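Local structure of dextranase (Pseudarthrobacter oxydans, 6NZS) at residues Leu327-Pro338 with Asn354-Tyr365; Tyr339-Gln349 with Gln367-Lys375. The protein catalyses the endohydrolysis of (1->6)-alpha-D-glucosidic linkages in dextran as a glycoside hydrolase of family 49. All blocks are in the same frame, centred on the assembly; numbering follows the deposited sequence.

Contact 1: Leu327-Pro338 with Asn354-Tyr365; sequences LDLQGVTVAEPP and NVENYKQVGSWY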
loop_
_atom_site.group_PDB
_atom_site.type_symbol
_atom_site.label_atom_id
_atom_site.label_comp_id
_atom_site.label_asym_id
_atom_site.label_seq_id
_atom_site.Cartn_x
_atom_site.Cartn_y
_atom_site.Cartn_z
ATOM N N LEU A 327 -19.587 2.310 2.781
ATOM C CA LEU A 327 -18.880 1.045 2.624
ATOM C C LEU A 327 -17.988 0.851 3.837
ATOM O O LEU A 327 -17.215 1.750 4.173
ATOM C CB LEU A 327 -17.995 1.061 1.375
ATOM C CG LEU A 327 -16.910 -0.023 1.313
ATOM C CD1 LEU A 327 -17.551 -1.393 1.127
ATOM C CD2 LEU A 327 -15.931 0.256 0.186
ATOM N N ASP A 328 -18.115 -0.296 4.506
ATOM C CA ASP A 328 -17.126 -0.748 5.480
ATOM C C ASP A 328 -16.198 -1.706 4.751
ATOM O O ASP A 328 -16.652 -2.716 4.204
ATOM C CB ASP A 328 -17.780 -1.486 6.649
ATOM C CG ASP A 328 -18.588 -0.577 7.553
ATOM O OD1 ASP A 328 -18.597 0.649 7.318
ATOM O OD2 ASP A 328 -19.228 -1.108 8.494
ATOM N N LEU A 329 -14.907 -1.391 4.742
ATOM C CA LEU A 329 -13.893 -2.224 4.105
ATOM C C LEU A 329 -12.914 -2.561 5.220
ATOM O O LEU A 329 -12.198 -1.678 5.697
ATOM C CB LEU A 329 -13.212 -1.450 2.975
ATOM C CG LEU A 329 -11.991 -2.107 2.321
ATOM C CD1 LEU A 329 -12.349 -3.455 1.706
ATOM C CD2 LEU A 329 -11.399 -1.176 1.260
ATOM N N GLN A 330 -12.903 -3.815 5.657
ATOM C CA GLN A 330 -12.178 -4.174 6.871
ATOM C C GLN A 330 -11.490 -5.513 6.690
ATOM O O GLN A 330 -12.013 -6.412 6.023
ATOM C CB GLN A 330 -13.149 -4.260 8.069
ATOM C CG GLN A 330 -12.518 -4.598 9.436
ATOM C CD GLN A 330 -12.349 -6.090 9.656
ATOM O OE1 GLN A 330 -12.958 -6.910 8.955
ATOM N NE2 GLN A 330 -11.511 -6.453 10.626
ATOM N N GLY A 331 -10.309 -5.643 7.307
ATOM C CA GLY A 331 -9.728 -6.947 7.563
ATOM C C GLY A 331 -8.937 -7.560 6.426
ATOM O O GLY A 331 -7.870 -8.139 6.650
ATOM N N VAL A 332 -9.452 -7.428 5.203
ATOM C CA VAL A 332 -8.963 -8.228 4.083
ATOM C C VAL A 332 -7.536 -7.853 3.701
ATOM O O VAL A 332 -7.091 -6.704 3.858
ATOM C CB VAL A 332 -9.905 -8.130 2.866
ATOM C CG1 VAL A 332 -11.294 -8.656 3.217
ATOM C CG2 VAL A 332 -9.995 -6.705 2.374
ATOM N N THR A 333 -6.826 -8.839 3.161
ATOM C CA THR A 333 -5.524 -8.659 2.530
ATOM C C THR A 333 -5.746 -8.823 1.038
ATOM O O THR A 333 -6.213 -9.878 0.598
ATOM C CB THR A 333 -4.537 -9.723 3.014
ATOM O OG1 THR A 333 -4.343 -9.587 4.426
ATOM C CG2 THR A 333 -3.176 -9.583 2.332
ATOM N N VAL A 334 -5.412 -7.788 0.275
ATOM C CA VAL A 334 -5.470 -7.812 -1.184
ATOM C C VAL A 334 -4.060 -8.095 -1.689
ATOM O O VAL A 334 -3.140 -7.303 -1.454
ATOM C CB VAL A 334 -6.006 -6.479 -1.732
ATOM C CG1 VAL A 334 -5.905 -6.442 -3.260
ATOM C CG2 VAL A 334 -7.448 -6.278 -1.270
ATOM N N ALA A 335 -3.875 -9.229 -2.364
ATOM C CA ALA A 335 -2.558 -9.675 -2.798
ATOM C C ALA A 335 -2.466 -9.699 -4.316
ATOM O O ALA A 335 -3.439 -10.024 -5.003
ATOM C CB ALA A 335 -2.264 -11.078 -2.267
ATOM N N GLU A 336 -1.279 -9.375 -4.824
ATOM C CA GLU A 336 -0.938 -9.541 -6.233
ATOM C C GLU A 336 -1.966 -8.967 -7.214
ATOM O O GLU A 336 -2.458 -9.676 -8.099
ATOM C CB GLU A 336 -0.644 -11.001 -6.547
ATOM C CG GLU A 336 0.799 -11.267 -6.867
ATOM C CD GLU A 336 1.118 -12.742 -6.952
ATOM O OE1 GLU A 336 1.698 -13.289 -5.995
ATOM O OE2 GLU A 336 0.802 -13.341 -7.991
ATOM N N PRO A 337 -2.287 -7.686 -7.109
ATOM C CA PRO A 337 -3.232 -7.086 -8.052
ATOM C C PRO A 337 -2.621 -7.000 -9.443
ATOM O O PRO A 337 -1.408 -6.776 -9.593
ATOM C CB PRO A 337 -3.470 -5.688 -7.462
ATOM C CG PRO A 337 -2.231 -5.395 -6.693
ATOM C CD PRO A 337 -1.795 -6.708 -6.122
ATOM N N PRO A 338 -3.432 -7.186 -10.491
ATOM C CA PRO A 338 -2.949 -6.991 -11.866
ATOM C C PRO A 338 -3.062 -5.554 -12.355
ATOM O O PRO A 338 -2.544 -5.241 -13.443
ATOM C CB PRO A 338 -3.895 -7.891 -12.672
ATOM C CG PRO A 338 -5.198 -7.788 -11.920
ATOM C CD PRO A 338 -4.794 -7.750 -10.454
ATOM N N ASN A 354 -15.336 3.526 5.310
ATOM C CA ASN A 354 -14.765 3.307 6.634
ATOM C C ASN A 354 -13.835 2.110 6.478
ATOM O O ASN A 354 -14.290 0.959 6.484
ATOM C CB ASN A 354 -15.877 3.045 7.656
ATOM C CG ASN A 354 -15.349 2.775 9.047
ATOM O OD1 ASN A 354 -14.175 2.977 9.330
ATOM N ND2 ASN A 354 -16.224 2.295 9.925
ATOM N N VAL A 355 -12.538 2.386 6.335
ATOM C CA VAL A 355 -11.535 1.381 6.002
ATOM C C VAL A 355 -10.687 1.127 7.238
ATOM O O VAL A 355 -10.174 2.073 7.845
ATOM C CB VAL A 355 -10.646 1.859 4.841
ATOM C CG1 VAL A 355 -9.668 0.758 4.444
ATOM C CG2 VAL A 355 -11.491 2.275 3.639
ATOM N N GLU A 356 -10.514 -0.139 7.608
ATOM C CA GLU A 356 -9.625 -0.409 8.732
ATOM C C GLU A 356 -9.049 -1.811 8.649
ATOM O O GLU A 356 -9.705 -2.748 8.184
ATOM C CB GLU A 356 -10.306 -0.205 10.083
ATOM C CG GLU A 356 -11.441 -1.114 10.337
ATOM C CD GLU A 356 -12.478 -0.453 11.227
ATOM O OE1 GLU A 356 -12.103 0.262 12.178
ATOM O OE2 GLU A 356 -13.666 -0.639 10.961
ATOM N N ASN A 357 -7.806 -1.940 9.114
ATOM C CA ASN A 357 -7.155 -3.242 9.228
ATOM C C ASN A 357 -7.133 -3.959 7.886
ATOM O O ASN A 357 -7.405 -5.159 7.791
ATOM C CB ASN A 357 -7.748 -4.070 10.360
ATOM C CG ASN A 357 -7.490 -3.420 11.697
ATOM O OD1 ASN A 357 -8.196 -2.493 12.097
ATOM N ND2 ASN A 357 -6.419 -3.844 12.361
ATOM N N TYR A 358 -6.795 -3.188 6.853
ATOM C CA TYR A 358 -6.794 -3.584 5.456
ATOM C C TYR A 358 -5.350 -3.557 4.981
ATOM O O TYR A 358 -4.575 -2.678 5.385
ATOM C CB TYR A 358 -7.631 -2.562 4.682
ATOM C CG TYR A 358 -7.547 -2.634 3.186
ATOM C CD1 TYR A 358 -8.385 -3.473 2.460
ATOM C CD2 TYR A 358 -6.651 -1.833 2.487
ATOM C CE1 TYR A 358 -8.326 -3.527 1.087
ATOM C CE2 TYR A 358 -6.584 -1.884 1.109
ATOM C CZ TYR A 358 -7.423 -2.735 0.415
ATOM O OH TYR A 358 -7.368 -2.786 -0.955
ATOM N N LYS A 359 -4.979 -4.529 4.145
ATOM C CA LYS A 359 -3.597 -4.658 3.697
ATOM C C LYS A 359 -3.543 -4.936 2.202
ATOM O O LYS A 359 -4.401 -5.629 1.649
ATOM C CB LYS A 359 -2.840 -5.786 4.410
ATOM C CG LYS A 359 -2.922 -5.748 5.931
ATOM C CD LYS A 359 -4.105 -6.608 6.426
ATOM C CE LYS A 359 -4.391 -6.386 7.873
ATOM N NZ LYS A 359 -5.489 -7.299 8.258
ATOM N N GLN A 360 -2.510 -4.399 1.559
ATOM C CA GLN A 360 -2.202 -4.695 0.165
ATOM C C GLN A 360 -0.767 -5.199 0.099
ATOM O O GLN A 360 0.144 -4.536 0.598
ATOM C CB GLN A 360 -2.385 -3.437 -0.690
ATOM C CG GLN A 360 -2.144 -3.630 -2.170
ATOM C CD GLN A 360 -2.376 -2.340 -2.942
ATOM O OE1 GLN A 360 -3.190 -1.483 -2.548
ATOM N NE2 GLN A 360 -1.655 -2.176 -4.026
ATOM N N VAL A 361 -0.572 -6.390 -0.478
ATOM C CA VAL A 361 0.731 -7.049 -0.530
ATOM C C VAL A 361 1.002 -7.534 -1.948
ATOM O O VAL A 361 0.083 -7.751 -2.739
ATOM C CB VAL A 361 0.849 -8.240 0.456
ATOM C CG1 VAL A 361 0.640 -7.773 1.884
ATOM C CG2 VAL A 361 -0.149 -9.340 0.118
ATOM N N GLY A 362 2.280 -7.728 -2.258
ATOM C CA GLY A 362 2.622 -8.296 -3.557
ATOM C C GLY A 362 2.290 -7.415 -4.745
ATOM O O GLY A 362 1.851 -7.921 -5.788
ATOM N N SER A 363 2.538 -6.114 -4.634
ATOM C CA SER A 363 2.199 -5.160 -5.693
ATOM C C SER A 363 3.395 -4.970 -6.633
ATOM O O SER A 363 4.039 -3.920 -6.692
ATOM C CB SER A 363 1.739 -3.844 -5.081
ATOM O OG SER A 363 0.523 -4.017 -4.371
ATOM N N TRP A 364 3.679 -6.026 -7.402
ATOM C CA TRP A 364 4.895 -6.048 -8.211
ATOM C C TRP A 364 4.784 -5.219 -9.486
ATOM O O TRP A 364 5.754 -4.564 -9.879
ATOM C CB TRP A 364 5.251 -7.493 -8.554
ATOM C CG TRP A 364 5.320 -8.380 -7.351
ATOM C CD1 TRP A 364 4.413 -9.339 -6.978
ATOM C CD2 TRP A 364 6.349 -8.391 -6.353
ATOM N NE1 TRP A 364 4.821 -9.951 -5.818
ATOM C CE2 TRP A 364 6.005 -9.391 -5.412
ATOM C CE3 TRP A 364 7.530 -7.666 -6.170
ATOM C CZ2 TRP A 364 6.799 -9.674 -4.297
ATOM C CZ3 TRP A 364 8.325 -7.945 -5.059
ATOM C CH2 TRP A 364 7.953 -8.941 -4.138
ATOM N N TYR A 365 3.631 -5.263 -10.154
ATOM C CA TYR A 365 3.452 -4.554 -11.414
ATOM C C TYR A 365 3.330 -3.052 -11.170
ATOM O O TYR A 365 2.909 -2.609 -10.101
ATOM C CB TYR A 365 2.150 -5.015 -12.078
ATOM C CG TYR A 365 2.105 -6.456 -12.532
ATOM C CD1 TYR A 365 3.083 -6.977 -13.383
ATOM C CD2 TYR A 365 1.075 -7.296 -12.117
ATOM C CE1 TYR A 365 3.026 -8.296 -13.801
ATOM C CE2 TYR A 365 1.010 -8.617 -12.530
ATOM C CZ TYR A 365 1.992 -9.114 -13.369
ATOM O OH TYR A 365 1.930 -10.434 -13.780
HETATM O O HOH W 1 -19.134 2.162 9.521
HETATM O O HOH W 2 1.231 -7.353 -8.729
#

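Contact 2: Tyr339-Gln349 with Gln367-Lys375; sequences YHSFVVYGNEQ and QTDGIELYK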
loop_
_atom_site.group_PDB
_atom_site.type_symbol
_atom_site.label_atom_id
_atom_site.label_comp_id
_atom_site.label_asym_id
_atom_site.label_seq_id
_atom_site.Cartn_x
_atom_site.Cartn_y
_atom_site.Cartn_z
ATOM N N TYR A 339 -3.709 -4.684 -11.581
ATOM C CA TYR A 339 -3.976 -3.295 -11.958
ATOM C C TYR A 339 -4.321 -2.533 -10.675
ATOM O O TYR A 339 -3.904 -2.939 -9.588
ATOM C CB TYR A 339 -5.070 -3.262 -13.047
ATOM C CG TYR A 339 -5.119 -1.981 -13.859
ATOM C CD1 TYR A 339 -4.060 -1.617 -14.678
ATOM C CD2 TYR A 339 -6.230 -1.144 -13.809
ATOM C CE1 TYR A 339 -4.101 -0.451 -15.429
ATOM C CE2 TYR A 339 -6.282 0.024 -14.559
ATOM C CZ TYR A 339 -5.214 0.363 -15.366
ATOM O OH TYR A 339 -5.246 1.522 -16.121
ATOM N N HIS A 340 -5.095 -1.451 -10.795
ATOM C CA HIS A 340 -5.438 -0.665 -9.611
ATOM C C HIS A 340 -6.199 -1.516 -8.600
ATOM O O HIS A 340 -7.003 -2.381 -8.961
ATOM C CB HIS A 340 -6.333 0.528 -9.963
ATOM C CG HIS A 340 -5.738 1.488 -10.941
ATOM N ND1 HIS A 340 -6.461 2.535 -11.473
ATOM C CD2 HIS A 340 -4.501 1.571 -11.483
ATOM C CE1 HIS A 340 -5.695 3.216 -12.307
ATOM N NE2 HIS A 340 -4.503 2.650 -12.335
ATOM N N SER A 341 -5.972 -1.221 -7.313
ATOM C CA SER A 341 -6.608 -1.991 -6.246
ATOM C C SER A 341 -8.092 -1.669 -6.099
ATOM O O SER A 341 -8.896 -2.570 -5.841
ATOM C CB SER A 341 -5.885 -1.751 -4.912
ATOM O OG SER A 341 -5.951 -0.381 -4.501
ATOM N N PHE A 342 -8.477 -0.404 -6.247
ATOM C CA PHE A 342 -9.768 0.009 -5.709
ATOM C C PHE A 342 -10.257 1.235 -6.465
ATOM O O PHE A 342 -9.492 2.180 -6.664
ATOM C CB PHE A 342 -9.595 0.349 -4.216
ATOM C CG PHE A 342 -10.866 0.771 -3.547
ATOM C CD1 PHE A 342 -11.268 2.098 -3.573
ATOM C CD2 PHE A 342 -11.666 -0.160 -2.912
ATOM C CE1 PHE A 342 -12.454 2.488 -2.982
ATOM C CE2 PHE A 342 -12.859 0.231 -2.314
ATOM C CZ PHE A 342 -13.242 1.547 -2.347
ATOM N N VAL A 343 -11.538 1.238 -6.847
ATOM C CA VAL A 343 -12.135 2.406 -7.489
ATOM C C VAL A 343 -13.635 2.432 -7.232
ATOM O O VAL A 343 -14.276 1.395 -7.038
ATOM C CB VAL A 343 -11.838 2.482 -9.006
ATOM C CG1 VAL A 343 -12.721 1.510 -9.784
ATOM C CG2 VAL A 343 -12.021 3.909 -9.532
ATOM N N VAL A 344 -14.178 3.642 -7.201
ATOM C CA VAL A 344 -15.611 3.879 -7.144
ATOM C C VAL A 344 -15.939 4.816 -8.292
ATOM O O VAL A 344 -15.262 5.834 -8.475
ATOM C CB VAL A 344 -16.025 4.527 -5.810
ATOM C CG1 VAL A 344 -17.524 4.829 -5.808
ATOM C CG2 VAL A 344 -15.638 3.640 -4.637
ATOM N N TYR A 345 -16.953 4.470 -9.075
ATOM C CA TYR A 345 -17.459 5.349 -10.115
ATOM C C TYR A 345 -18.890 5.732 -9.778
ATOM O O TYR A 345 -19.609 4.977 -9.122
ATOM C CB TYR A 345 -17.436 4.667 -11.474
ATOM C CG TYR A 345 -16.048 4.464 -12.029
ATOM C CD1 TYR A 345 -15.199 5.544 -12.239
ATOM C CD2 TYR A 345 -15.588 3.199 -12.344
ATOM C CE1 TYR A 345 -13.924 5.358 -12.746
ATOM C CE2 TYR A 345 -14.319 3.004 -12.853
ATOM C CZ TYR A 345 -13.495 4.086 -13.050
ATOM O OH TYR A 345 -12.232 3.891 -13.561
ATOM N N GLY A 346 -19.298 6.914 -10.243
ATOM C CA GLY A 346 -20.610 7.454 -9.954
ATOM C C GLY A 346 -20.495 8.785 -9.232
ATOM O O GLY A 346 -19.656 9.627 -9.575
ATOM N N ASN A 347 -21.338 8.972 -8.228
ATOM C CA ASN A 347 -21.266 10.185 -7.423
ATOM C C ASN A 347 -20.137 10.012 -6.416
ATOM O O ASN A 347 -20.295 9.341 -5.393
ATOM C CB ASN A 347 -22.594 10.481 -6.740
ATOM C CG ASN A 347 -22.614 11.857 -6.109
ATOM O OD1 ASN A 347 -21.612 12.310 -5.549
ATOM N ND2 ASN A 347 -23.749 12.541 -6.207
ATOM N N GLU A 348 -19.001 10.651 -6.697
ATOM C CA GLU A 348 -17.829 10.537 -5.835
ATOM C C GLU A 348 -17.969 11.293 -4.521
ATOM O O GLU A 348 -17.081 11.177 -3.665
ATOM C CB GLU A 348 -16.583 10.984 -6.604
ATOM C CG GLU A 348 -16.353 10.170 -7.875
ATOM C CD GLU A 348 -15.078 10.543 -8.624
ATOM O OE1 GLU A 348 -14.414 11.529 -8.244
ATOM O OE2 GLU A 348 -14.748 9.847 -9.608
ATOM N N GLN A 349 -19.050 12.044 -4.318
ATOM C CA GLN A 349 -19.251 12.786 -3.084
ATOM C C GLN A 349 -20.231 12.116 -2.126
ATOM O O GLN A 349 -20.427 12.622 -1.018
ATOM C CB GLN A 349 -19.712 14.218 -3.391
ATOM C CG GLN A 349 -18.662 15.065 -4.103
ATOM C CD GLN A 349 -19.009 16.548 -4.097
ATOM O OE1 GLN A 349 -19.610 17.056 -3.149
ATOM N NE2 GLN A 349 -18.630 17.248 -5.162
ATOM N N GLN A 367 1.183 0.358 -11.873
ATOM C CA GLN A 367 -0.253 0.621 -11.866
ATOM C C GLN A 367 -0.986 -0.174 -10.793
ATOM O O GLN A 367 -2.202 -0.375 -10.876
ATOM C CB GLN A 367 -0.884 0.433 -13.255
ATOM C CG GLN A 367 -0.108 1.162 -14.355
ATOM C CD GLN A 367 -0.790 1.095 -15.705
ATOM O OE1 GLN A 367 -0.529 0.197 -16.506
ATOM N NE2 GLN A 367 -1.677 2.047 -15.961
ATOM N N THR A 368 -0.263 -0.619 -9.764
ATOM C CA THR A 368 -0.875 -1.275 -8.613
ATOM C C THR A 368 -1.165 -0.241 -7.524
ATOM O O THR A 368 -0.725 -0.347 -6.388
ATOM C CB THR A 368 0.006 -2.417 -8.124
ATOM O OG1 THR A 368 1.363 -1.964 -7.981
ATOM C CG2 THR A 368 -0.040 -3.548 -9.137
ATOM N N ASP A 369 -1.940 0.770 -7.919
ATOM C CA ASP A 369 -2.267 1.896 -7.051
ATOM C C ASP A 369 -2.876 1.411 -5.745
ATOM O O ASP A 369 -3.679 0.468 -5.729
ATOM C CB ASP A 369 -3.336 2.780 -7.712
ATOM C CG ASP A 369 -2.900 3.411 -9.040
ATOM O OD1 ASP A 369 -1.931 2.948 -9.690
ATOM O OD2 ASP A 369 -3.578 4.387 -9.455
ATOM N N GLY A 370 -2.520 2.099 -4.657
ATOM C CA GLY A 370 -3.190 1.944 -3.382
ATOM C C GLY A 370 -4.576 2.562 -3.375
ATOM O O GLY A 370 -5.231 2.689 -4.418
ATOM N N ILE A 371 -5.016 3.003 -2.254
ATOM C CA ILE A 371 -6.437 3.294 -2.118
ATOM C C ILE A 371 -6.729 4.747 -2.457
ATOM O O ILE A 371 -5.922 5.654 -2.231
ATOM C CB ILE A 371 -6.935 2.902 -0.712
ATOM C CG1 ILE A 371 -8.470 2.774 -0.688
ATOM C CG2 ILE A 371 -6.431 3.900 0.326
ATOM C CD1 ILE A 371 -9.002 2.027 0.511
ATOM N N GLU A 372 -7.922 4.963 -3.002
ATOM C CA GLU A 372 -8.503 6.286 -3.166
ATOM C C GLU A 372 -9.711 6.361 -2.237
ATOM O O GLU A 372 -10.686 5.618 -2.417
ATOM C CB GLU A 372 -8.916 6.508 -4.622
ATOM C CG GLU A 372 -9.493 7.900 -4.909
ATOM C CD GLU A 372 -9.748 8.151 -6.389
ATOM O OE1 GLU A 372 -9.158 7.438 -7.235
ATOM O OE2 GLU A 372 -10.545 9.071 -6.702
ATOM N N LEU A 373 -9.629 7.223 -1.228
ATOM C CA LEU A 373 -10.727 7.425 -0.290
ATOM C C LEU A 373 -11.612 8.553 -0.808
ATOM O O LEU A 373 -11.132 9.662 -1.060
ATOM C CB LEU A 373 -10.195 7.740 1.108
ATOM C CG LEU A 373 -9.373 6.600 1.723
ATOM C CD1 LEU A 373 -8.538 7.131 2.865
ATOM C CD2 LEU A 373 -10.296 5.506 2.218
ATOM N N TYR A 374 -12.896 8.257 -0.980
ATOM C CA TYR A 374 -13.828 9.226 -1.535
ATOM C C TYR A 374 -14.304 10.192 -0.444
ATOM O O TYR A 374 -14.019 10.017 0.742
ATOM C CB TYR A 374 -14.929 8.499 -2.319
ATOM C CG TYR A 374 -14.318 7.871 -3.560
ATOM C CD1 TYR A 374 -13.614 6.661 -3.487
ATOM C CD2 TYR A 374 -14.361 8.516 -4.786
ATOM C CE1 TYR A 374 -13.005 6.104 -4.617
ATOM C CE2 TYR A 374 -13.758 7.963 -5.921
ATOM C CZ TYR A 374 -13.080 6.760 -5.825
ATOM O OH TYR A 374 -12.481 6.222 -6.950
ATOM N N LYS A 375 -15.003 11.247 -0.860
ATOM C CA LYS A 375 -15.308 12.338 0.061
ATOM C C LYS A 375 -15.968 11.822 1.336
ATOM O O LYS A 375 -16.886 10.998 1.291
ATOM C CB LYS A 375 -16.231 13.352 -0.621
ATOM C CG LYS A 375 -16.559 14.537 0.274
ATOM C CD LYS A 375 -17.440 15.557 -0.427
ATOM C CE LYS A 375 -17.746 16.716 0.504
ATOM N NZ LYS A 375 -18.453 17.817 -0.209
HETATM O O HOH W 3 -6.726 2.474 -6.831
HETATM O O HOH W 4 -9.027 4.702 -8.094
HETATM O O HOH W 5 -13.159 7.529 -9.250
HETATM O O HOH W 6 -18.099 10.253 -1.121
HETATM O O HOH W 7 -11.580 10.078 -8.974
#

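Contact 1: Leu327-Pro338 with Asn354-Tyr365
Two torsions bring Leu329 against Tyr358: with CG opposite the backbone N in each (chi1 172° in Leu329, 169° in Tyr358), Leu329 sets CD2 over one face of the phenol ring, 4.2 Å from its centroid in a CH-pi contact. Val332 reaches the same ring at its edge, CG2 standing 3.6 Å from CD1 of Tyr358, while Val334 CG2 packs against CE1 and OH of that tyrosine. Three aliphatic groups thus hem in the ring on its CD1-CE1 side.

Where the chain turns at Gly331, Lys359 folds back through a bend at chi2 (92°). Its NZ donates to Gly331 O at 3.0 Å and to Asn357 O at 2.9 Å, the latter from above the carbonyl plane, and Glu191 adds a salt bridge; three oxygens therefore hold the buried ammonium. At the start of the pair, Asp328 OD1 and Asn354 ND2 meet through a shared water, while Arg201 bridges Asp328 OD2 to Glu356 OE2. Farther on, Ala335 CB meets Val361 CG2 at 3.6 Å.

Backbone bonds run in parallel register on both sides of the turn, from Asn354 N to Leu327 O at 2.8 Å through Glu336 N to Val361 O at 3.0 Å. Parallel strands in register from one coil to the next, interrupted by matching turns at Gly331 and Asn357, are characteristic of the right-handed parallel beta-helix.

Contact 2: Tyr339-Gln349 with Gln367-Lys375
In the parallel beta-helix of this dextranase, the 339-349 and 367-375 segments belong to successive coils, yet here side chains and waters do much of the joining that backbone ladders do in a regular sheet. Tyr374 carries the centre. Its OH accepts from Val344 N at 3.1 Å along an almost straight N-H (170°), and Val344 CB lies over one face of the ring, 3.8 Å from its centroid. Glu348 CB and Phe342 CE1 approach the ring edge, the latter 4.0 Å from Tyr374 CE1. A phenylalanine in place of Tyr374 would probably leave Val344 N without its acceptor and a bridging water without one of its partners.

That water also lies within hydrogen-bonding distance of Val344 O and Glu348 OE2; others link Phe342 O with Gly370 O and with Glu372 OE1. Toward the N-terminal ends of the two segments, Ser341 OG, set between its own N and carbonyl carbon (chi1 62°), donates to Asp369 O at 2.7 Å, and Ser341 N grips the same oxygen at 3.3 Å. The imidazole of His340 is layered between Tyr339 CE2 and the Asp369 carboxylate, whose plane is 24° from that of the ring and whose OD2 also pairs with Lys392. At the other end, Lys375 NZ reaches Gln349 OE1 at 3.2 Å, from above the amide carbonyl plane.

Strand 342-346 is the end strand of a four-stranded parallel sheet and is hydrogen-bonded in parallel to strand 316-320, whereas the short, weakly bonded strand at about 371-372 is the end strand of a six-stranded parallel sheet, beside 391-392. Phe342 also packs on Leu327 and Leu329 of strand 325-335.

The two contacts illustrate how one pair of consecutive coils can be joined by different chemistry on different walls. Contact 1 is almost wholly buried, and its parallel backbone ladder continues across a turn; contact 2 is largely buried, but more open at its ends, above all at Gln349, with waters bridging strands that form no ladder with each other. Their segments alternate along the chain: strand 342-346 follows strand 325-335 and precedes 351-361, so each coil supplies one segment to each contact. They meet where Gln360 NE2 probably hydrogen-bonds to Thr368 O, beside Pro337 O packed on Thr368 CG2, while Leu329 touches Ile371.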